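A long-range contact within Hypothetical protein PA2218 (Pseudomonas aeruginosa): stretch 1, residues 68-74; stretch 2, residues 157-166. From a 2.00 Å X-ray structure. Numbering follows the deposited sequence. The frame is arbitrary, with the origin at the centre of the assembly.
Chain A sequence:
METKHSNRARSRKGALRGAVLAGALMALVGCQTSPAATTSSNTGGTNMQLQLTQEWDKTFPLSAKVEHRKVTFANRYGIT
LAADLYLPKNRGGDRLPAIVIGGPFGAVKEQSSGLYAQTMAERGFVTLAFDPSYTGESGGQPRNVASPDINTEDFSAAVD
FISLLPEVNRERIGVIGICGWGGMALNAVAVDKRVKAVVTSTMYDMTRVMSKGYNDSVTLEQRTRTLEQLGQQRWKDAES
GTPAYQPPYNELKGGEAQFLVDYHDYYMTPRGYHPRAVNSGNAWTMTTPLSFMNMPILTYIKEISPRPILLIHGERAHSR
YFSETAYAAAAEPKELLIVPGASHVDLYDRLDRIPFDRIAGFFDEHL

Stretch 1 68-74: HRKVTFA
Stretch 2, residues 157-166: AAVDFISLLP

Two phenylalanines make the apolar centre. Phe-73 (chi1 51°, p; chi2 79°) and Phe-161 (chi1 -179°, t; chi2 81°) both point toward the opposing stretch, their planes 24° from parallel but slid apart, with centroids 5.4 Å apart, so the rings barely overlap. Between these two residues the closest atoms are Phe-73 CD2 and Phe-161 CB, 3.6 Å apart.

The scaffold is an extended strand through 68-74, against a helix that is already under way at Ala-157, with phi/psi near -65/-40; their axes approach to 8.1 Å and cross at 123°. Register is set by two CA pairs: Phe-73 CA lies 6.5 Å from Phe-161 CA, and Ala-74 CA lies 6.5 Å from Ala-157 CA. Alternation along the strand sends Val-71 and Phe-73 toward the helix and Thr-72 away; one helical turn brings Ala-157 and Phe-161 to the same side.

The Phe-73 ring lies against the helix backbone at two alanines: CE1 lies 3.6 Å from Ala-158 CA, and CD1 3.5 Å from Ala-157 O. Val-71 (chi1 -59°, m) extends the apolar patch, CG2 to Phe-161 CE2 at 3.5 Å. Farther out, Arg-69 NH2 reaches Leu-165 CD2 at 4.0 Å.

No direct hydrogen bond crosses; water does the linking. One water donates to Ala-74 O (2.7 Å) and Asp-160 OD2 (2.8 Å), another to Ala-74 O (3.0 Å) and Ala-157 O (2.9 Å).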

# COMPACT_ATOMS: atom_id res chain seq x y z
N HIS A 68 -11.51 5.18 -17.21
CA HIS A 68 -10.15 4.93 -16.78
C HIS A 68 -9.06 5.41 -17.73
O HIS A 68 -9.22 5.39 -18.95
CB HIS A 68 -9.95 3.44 -16.53
CG HIS A 68 -8.51 3.03 -16.45
ND1 HIS A 68 -7.72 2.87 -17.58
CD2 HIS A 68 -7.69 2.84 -15.39
CE1 HIS A 68 -6.48 2.59 -17.21
NE2 HIS A 68 -6.43 2.57 -15.89
N ARG A 69 -7.94 5.84 -17.14
CA ARG A 69 -6.77 6.30 -17.89
C ARG A 69 -5.57 6.30 -16.94
O ARG A 69 -5.72 6.41 -15.72
CB ARG A 69 -7.01 7.69 -18.49
CG ARG A 69 -7.00 8.86 -17.52
CD ARG A 69 -7.00 10.17 -18.31
NE ARG A 69 -6.48 11.31 -17.56
CZ ARG A 69 -7.19 12.06 -16.73
NH1 ARG A 69 -8.48 11.80 -16.54
NH2 ARG A 69 -6.62 13.07 -16.09
N LYS A 70 -4.37 6.16 -17.51
CA LYS A 70 -3.15 6.14 -16.69
C LYS A 70 -2.54 7.53 -16.59
O LYS A 70 -2.60 8.31 -17.53
CB LYS A 70 -2.14 5.16 -17.30
CG LYS A 70 -2.78 3.88 -17.86
CD LYS A 70 -2.34 2.60 -17.15
CE LYS A 70 -0.91 2.23 -17.48
NZ LYS A 70 -0.64 0.78 -17.20
N VAL A 71 -1.97 7.83 -15.43
CA VAL A 71 -1.35 9.13 -15.23
C VAL A 71 -0.01 8.98 -14.53
O VAL A 71 0.34 7.90 -14.06
CB VAL A 71 -2.24 10.06 -14.37
CG1 VAL A 71 -3.59 10.26 -15.05
CG2 VAL A 71 -2.43 9.46 -12.97
N THR A 72 0.74 10.08 -14.48
CA THR A 72 2.03 10.10 -13.81
C THR A 72 2.16 11.41 -13.04
O THR A 72 1.45 12.39 -13.32
CB THR A 72 3.20 10.01 -14.83
OG1 THR A 72 3.23 11.20 -15.64
CG2 THR A 72 3.04 8.80 -15.71
N PHE A 73 3.05 11.43 -12.05
CA PHE A 73 3.28 12.61 -11.23
C PHE A 73 4.53 12.36 -10.40
O PHE A 73 4.87 11.21 -10.09
CB PHE A 73 2.06 12.86 -10.33
CG PHE A 73 1.62 11.65 -9.56
CD1 PHE A 73 2.29 11.25 -8.40
CD2 PHE A 73 0.54 10.89 -9.99
CE1 PHE A 73 1.90 10.12 -7.70
CE2 PHE A 73 0.13 9.75 -9.30
CZ PHE A 73 0.81 9.37 -8.15
N ALA A 74 5.23 13.43 -10.03
CA ALA A 74 6.46 13.27 -9.26
C ALA A 74 6.28 13.49 -7.77
O ALA A 74 5.31 14.12 -7.33
CB ALA A 74 7.53 14.22 -9.81
N ALA A 157 2.41 12.40 -2.57
CA ALA A 157 2.69 12.81 -3.94
C ALA A 157 1.45 12.47 -4.76
O ALA A 157 1.09 13.19 -5.70
CB ALA A 157 3.90 12.06 -4.49
N ALA A 158 0.78 11.38 -4.39
CA ALA A 158 -0.43 10.95 -5.07
C ALA A 158 -1.56 11.92 -4.73
O ALA A 158 -2.38 12.26 -5.59
CB ALA A 158 -0.81 9.53 -4.64
N VAL A 159 -1.61 12.38 -3.48
CA VAL A 159 -2.63 13.33 -3.07
C VAL A 159 -2.39 14.64 -3.83
O VAL A 159 -3.34 15.32 -4.21
CB VAL A 159 -2.57 13.58 -1.55
CG1 VAL A 159 -3.51 14.73 -1.17
CG2 VAL A 159 -2.98 12.31 -0.80
N ASP A 160 -1.12 14.97 -4.05
CA ASP A 160 -0.77 16.18 -4.80
C ASP A 160 -1.45 16.16 -6.18
O ASP A 160 -2.02 17.16 -6.62
CB ASP A 160 0.74 16.28 -5.04
CG ASP A 160 1.51 16.77 -3.83
OD1 ASP A 160 0.89 17.14 -2.81
OD2 ASP A 160 2.76 16.79 -3.90
N PHE A 161 -1.37 15.02 -6.85
CA PHE A 161 -1.94 14.90 -8.19
C PHE A 161 -3.46 14.86 -8.22
O PHE A 161 -4.09 15.65 -8.93
CB PHE A 161 -1.41 13.65 -8.88
CG PHE A 161 -1.95 13.47 -10.28
CD1 PHE A 161 -1.40 14.17 -11.34
CD2 PHE A 161 -3.03 12.63 -10.51
CE1 PHE A 161 -1.92 14.05 -12.62
CE2 PHE A 161 -3.57 12.51 -11.79
CZ PHE A 161 -3.01 13.22 -12.85
N ILE A 162 -4.05 13.95 -7.46
CA ILE A 162 -5.50 13.81 -7.43
C ILE A 162 -6.16 15.14 -7.06
O ILE A 162 -7.25 15.45 -7.55
CB ILE A 162 -5.91 12.68 -6.45
CG1 ILE A 162 -7.29 12.13 -6.82
CG2 ILE A 162 -5.91 13.18 -5.01
CD1 ILE A 162 -7.55 10.74 -6.29
N SER A 163 -5.49 15.93 -6.23
CA SER A 163 -5.99 17.23 -5.77
C SER A 163 -6.19 18.28 -6.84
O SER A 163 -7.10 19.11 -6.74
CB SER A 163 -5.04 17.83 -4.72
OG SER A 163 -5.06 17.08 -3.53
N LEU A 164 -5.33 18.28 -7.85
CA LEU A 164 -5.41 19.28 -8.91
C LEU A 164 -6.36 18.92 -10.06
O LEU A 164 -6.56 19.73 -10.97
CB LEU A 164 -4.01 19.56 -9.47
CG LEU A 164 -2.96 19.96 -8.43
CD1 LEU A 164 -1.72 20.47 -9.15
CD2 LEU A 164 -3.51 21.04 -7.50
N LEU A 165 -6.94 17.73 -10.01
CA LEU A 165 -7.87 17.30 -11.05
C LEU A 165 -9.10 18.20 -11.10
O LEU A 165 -9.68 18.54 -10.06
CB LEU A 165 -8.30 15.85 -10.83
CG LEU A 165 -7.24 14.78 -11.06
CD1 LEU A 165 -7.83 13.42 -10.77
CD2 LEU A 165 -6.74 14.84 -12.50
N PRO A 166 -9.53 18.59 -12.30
CA PRO A 166 -10.71 19.44 -12.41
C PRO A 166 -11.99 18.79 -11.88
O PRO A 166 -12.92 19.48 -11.48
CB PRO A 166 -10.78 19.75 -13.91
CG PRO A 166 -10.09 18.58 -14.55
CD PRO A 166 -8.92 18.36 -13.62
O HOH W 1 5.07 15.62 -5.09
O HOH W 2 2.49 14.98 -7.49